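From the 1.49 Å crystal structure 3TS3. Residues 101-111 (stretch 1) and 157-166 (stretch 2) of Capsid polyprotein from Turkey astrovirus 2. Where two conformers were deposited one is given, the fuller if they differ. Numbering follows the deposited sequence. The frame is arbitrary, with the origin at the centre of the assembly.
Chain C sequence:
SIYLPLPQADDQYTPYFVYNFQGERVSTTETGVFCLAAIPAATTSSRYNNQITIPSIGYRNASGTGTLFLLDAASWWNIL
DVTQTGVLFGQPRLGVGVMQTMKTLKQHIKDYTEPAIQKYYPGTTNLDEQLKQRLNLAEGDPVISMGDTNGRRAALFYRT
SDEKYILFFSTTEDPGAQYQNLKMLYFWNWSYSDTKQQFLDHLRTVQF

Stretch 1 101-111: TMKTLKQHIKD
Stretch 2 157-166: FYRTSDEKYI

What backbones meet here? Stretch 1 opens as a weakly bonded helix over about 102-105 (phi near -64°, psi between -50° and -19°), continues through turns, and ends in a type I turn from H108 to D111. T101, chi1 p, caps the start: T104 N donates to T101 OG1 at 3.1 Å. Stretch 2 is a hairpin, strands 157-159 and 164-166 paired antiparallel, with E163 at phi/psi 54/43 in the loop. Nearest CA atoms set the register: M102 to Y165 at 7.6 Å, K106 to E163 at 8.7 Å, I109 to Y158 at 7.4 Å.

Which bump fills the main hollow? Y165 (m, chi2 86°) points toward stretch 1 and loses 125 Å² to it, the largest share of any residue. M102 (m, m, chi3 98°) lays its sulfur over one ring face, SD 3.7 Å from the ring centroid and 12° off the normal. L105 CD2 approaches Y165 CE2 at 3.8 Å, and I109 CG1 reaches the same CE2 at 3.9 Å. The hydroxyl is sunk against backbone, Y165 OH lying 3.0 Å from M102 O and 3.3 Å from L105 C.

How does the second tyrosine fit? Y158 (t, chi2 61°) also points toward stretch 1. I109 (t, p) lies over one face, CG2 4.0 Å from the Y158 ring centroid and 21° off its normal, while its CG1 packs on Y158 CB at 3.6 Å. K110 (m, t, t, t) brings CE to the ring edge, near its plane, 4.1 Å from Y158 CE2 and 3.9 Å from T160 CG2.

What polar contacts join the two stretches? K106 (m, t, t, t) leaves its backbone sideways, yet its extended chain passes Y158, CE 3.5 Å from Y158 OH. K106 NZ then forms a salt bridge with E163 OE1 (E163 m, t) at 2.9 Å. A water accepts from K106 NZ at 2.7 Å and donates to E163 O at 2.8 Å, bridging the same two residues.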

# COMPACT_ATOMS: atom_id res chain seq x y z
N THR C 101 10.57 -8.76 1.62
CA THR C 101 10.16 -8.78 0.24
C THR C 101 9.56 -10.17 0.08
O THR C 101 9.67 -10.99 0.96
CB THR C 101 11.30 -8.62 -0.74
OG1 THR C 101 12.25 -9.66 -0.54
CG2 THR C 101 11.98 -7.28 -0.56
N MET C 102 8.93 -10.43 -1.05
CA MET C 102 8.40 -11.76 -1.28
C MET C 102 9.56 -12.75 -1.32
O MET C 102 9.44 -13.88 -0.89
CB MET C 102 7.54 -11.83 -2.54
CG MET C 102 6.19 -11.10 -2.44
SD MET C 102 5.13 -11.60 -1.04
CE MET C 102 5.53 -10.30 0.14
N LYS C 103 10.70 -12.32 -1.85
CA LYS C 103 11.85 -13.21 -1.88
C LYS C 103 12.36 -13.60 -0.50
O LYS C 103 12.56 -14.76 -0.21
CB LYS C 103 12.99 -12.55 -2.67
CG LYS C 103 14.26 -13.37 -2.69
CD LYS C 103 15.42 -12.59 -3.28
CE LYS C 103 15.24 -12.35 -4.75
NZ LYS C 103 16.51 -11.81 -5.31
N THR C 104 12.57 -12.61 0.37
CA THR C 104 13.01 -12.90 1.73
C THR C 104 11.96 -13.70 2.53
O THR C 104 12.28 -14.50 3.38
CB THR C 104 13.48 -11.65 2.51
OG1 THR C 104 12.36 -10.80 2.77
CG2 THR C 104 14.53 -10.88 1.73
N LEU C 105 10.70 -13.46 2.21
CA LEU C 105 9.60 -14.11 2.90
C LEU C 105 9.63 -15.63 2.67
O LEU C 105 9.05 -16.38 3.44
CB LEU C 105 8.26 -13.51 2.50
CG LEU C 105 7.04 -13.91 3.34
CD1 LEU C 105 7.22 -13.60 4.82
CD2 LEU C 105 5.82 -13.21 2.78
N LYS C 106 10.32 -16.06 1.63
CA LYS C 106 10.40 -17.48 1.31
C LYS C 106 11.07 -18.22 2.47
O LYS C 106 10.86 -19.40 2.67
CB LYS C 106 11.16 -17.73 0.01
CG LYS C 106 10.41 -17.34 -1.24
CD LYS C 106 11.18 -17.70 -2.50
CE LYS C 106 10.39 -17.29 -3.74
NZ LYS C 106 11.12 -17.60 -5.01
N GLN C 107 11.88 -17.49 3.22
CA GLN C 107 12.57 -18.06 4.37
C GLN C 107 11.59 -18.47 5.47
O GLN C 107 11.91 -19.29 6.32
CB GLN C 107 13.58 -17.08 4.94
CG GLN C 107 14.71 -16.77 4.00
CD GLN C 107 15.47 -15.51 4.40
OE1 GLN C 107 15.76 -15.30 5.57
NE2 GLN C 107 15.79 -14.70 3.42
N HIS C 108 10.43 -17.85 5.47
CA HIS C 108 9.47 -18.05 6.55
C HIS C 108 8.08 -18.54 6.15
O HIS C 108 7.28 -18.88 7.01
CB HIS C 108 9.32 -16.73 7.30
CG HIS C 108 10.62 -16.06 7.58
ND1 HIS C 108 11.48 -16.49 8.57
CD2 HIS C 108 11.24 -15.01 6.98
CE1 HIS C 108 12.56 -15.73 8.57
NE2 HIS C 108 12.44 -14.83 7.62
N ILE C 109 7.80 -18.56 4.86
CA ILE C 109 6.46 -18.85 4.36
C ILE C 109 5.98 -20.26 4.71
O ILE C 109 4.79 -20.49 4.84
CB ILE C 109 6.29 -18.49 2.86
CG1 ILE C 109 4.81 -18.45 2.47
CG2 ILE C 109 7.09 -19.44 1.97
CD1 ILE C 109 4.02 -17.39 3.19
N LYS C 110 6.92 -21.17 4.87
CA LYS C 110 6.60 -22.55 5.21
C LYS C 110 6.80 -22.84 6.69
O LYS C 110 6.91 -23.99 7.09
CB LYS C 110 7.38 -23.53 4.34
CG LYS C 110 7.10 -23.40 2.86
CD LYS C 110 7.84 -24.48 2.10
CE LYS C 110 7.83 -24.21 0.62
NZ LYS C 110 8.61 -25.26 -0.11
N ASP C 111 6.86 -21.80 7.51
CA ASP C 111 7.00 -21.96 8.95
C ASP C 111 5.61 -22.12 9.55
O ASP C 111 5.03 -21.17 10.05
CB ASP C 111 7.69 -20.76 9.58
CG ASP C 111 7.93 -20.96 11.05
OD1 ASP C 111 7.61 -22.06 11.53
OD2 ASP C 111 8.41 -20.02 11.71
N PHE C 157 -1.92 -17.06 -0.56
CA PHE C 157 -1.39 -18.40 -0.68
C PHE C 157 0.04 -18.34 -1.19
O PHE C 157 0.43 -17.38 -1.84
CB PHE C 157 -2.16 -19.21 -1.74
CG PHE C 157 -3.61 -19.46 -1.42
CD1 PHE C 157 -3.98 -20.48 -0.56
CD2 PHE C 157 -4.60 -18.74 -2.05
CE1 PHE C 157 -5.31 -20.73 -0.30
CE2 PHE C 157 -5.93 -18.99 -1.79
CZ PHE C 157 -6.28 -19.98 -0.91
N TYR C 158 0.81 -19.37 -0.89
CA TYR C 158 2.08 -19.57 -1.54
C TYR C 158 1.91 -20.85 -2.34
O TYR C 158 1.80 -21.93 -1.77
CB TYR C 158 3.22 -19.69 -0.54
CG TYR C 158 4.59 -19.79 -1.18
CD1 TYR C 158 5.08 -18.78 -1.96
CD2 TYR C 158 5.39 -20.90 -0.98
CE1 TYR C 158 6.32 -18.86 -2.55
CE2 TYR C 158 6.63 -20.99 -1.56
CZ TYR C 158 7.10 -19.97 -2.34
OH TYR C 158 8.34 -20.06 -2.93
N ARG C 159 1.90 -20.73 -3.67
CA ARG C 159 1.76 -21.90 -4.52
C ARG C 159 3.16 -22.43 -4.75
O ARG C 159 3.90 -21.94 -5.59
CB ARG C 159 1.09 -21.54 -5.85
CG ARG C 159 0.78 -22.75 -6.74
CD ARG C 159 0.42 -22.36 -8.17
NE ARG C 159 -0.85 -21.65 -8.28
CZ ARG C 159 -1.03 -20.52 -8.95
NH1 ARG C 159 -0.02 -19.93 -9.56
NH2 ARG C 159 -2.23 -19.97 -8.98
N THR C 160 3.51 -23.46 -3.99
CA THR C 160 4.85 -24.00 -3.96
C THR C 160 5.33 -24.52 -5.31
O THR C 160 6.50 -24.43 -5.61
CB THR C 160 4.99 -25.11 -2.90
OG1 THR C 160 4.13 -26.19 -3.22
CG2 THR C 160 4.62 -24.58 -1.53
N SER C 161 4.41 -25.03 -6.12
CA SER C 161 4.80 -25.62 -7.39
C SER C 161 5.50 -24.63 -8.31
O SER C 161 6.42 -25.00 -9.02
CB SER C 161 3.59 -26.22 -8.10
OG SER C 161 2.61 -25.24 -8.39
N ASP C 162 5.03 -23.39 -8.34
CA ASP C 162 5.70 -22.37 -9.14
C ASP C 162 6.27 -21.19 -8.33
O ASP C 162 6.62 -20.17 -8.89
CB ASP C 162 4.82 -21.88 -10.30
CG ASP C 162 3.53 -21.28 -9.83
OD1 ASP C 162 3.38 -21.14 -8.61
OD2 ASP C 162 2.69 -20.94 -10.67
N GLU C 163 6.33 -21.34 -7.01
CA GLU C 163 6.90 -20.34 -6.08
C GLU C 163 6.28 -18.98 -6.24
O GLU C 163 6.94 -17.96 -6.19
CB GLU C 163 8.43 -20.28 -6.20
CG GLU C 163 9.08 -21.62 -5.91
CD GLU C 163 10.58 -21.54 -5.77
OE1 GLU C 163 11.11 -20.44 -5.48
OE2 GLU C 163 11.23 -22.59 -5.92
N LYS C 164 4.96 -18.97 -6.37
CA LYS C 164 4.22 -17.73 -6.53
C LYS C 164 3.34 -17.43 -5.32
O LYS C 164 2.69 -18.31 -4.78
CB LYS C 164 3.33 -17.77 -7.78
CG LYS C 164 4.07 -17.56 -9.09
CD LYS C 164 3.06 -17.31 -10.20
CE LYS C 164 3.72 -17.19 -11.54
NZ LYS C 164 2.71 -17.01 -12.61
N TYR C 165 3.32 -16.17 -4.92
CA TYR C 165 2.44 -15.73 -3.85
C TYR C 165 1.16 -15.26 -4.53
O TYR C 165 1.18 -14.36 -5.36
CB TYR C 165 3.06 -14.56 -3.09
CG TYR C 165 4.26 -14.92 -2.23
CD1 TYR C 165 5.53 -14.96 -2.77
CD2 TYR C 165 4.10 -15.20 -0.89
CE1 TYR C 165 6.61 -15.29 -1.98
CE2 TYR C 165 5.16 -15.52 -0.12
CZ TYR C 165 6.42 -15.55 -0.66
OH TYR C 165 7.47 -15.87 0.13
N ILE C 166 0.06 -15.91 -4.18
CA ILE C 166 -1.20 -15.65 -4.83
C ILE C 166 -2.16 -14.97 -3.88
O ILE C 166 -2.49 -15.51 -2.84
CB ILE C 166 -1.83 -16.97 -5.29
CG1 ILE C 166 -0.88 -17.70 -6.23
CG2 ILE C 166 -3.18 -16.72 -5.94
CD1 ILE C 166 -0.59 -16.94 -7.50
O HOH W 1 9.34 -16.81 -6.92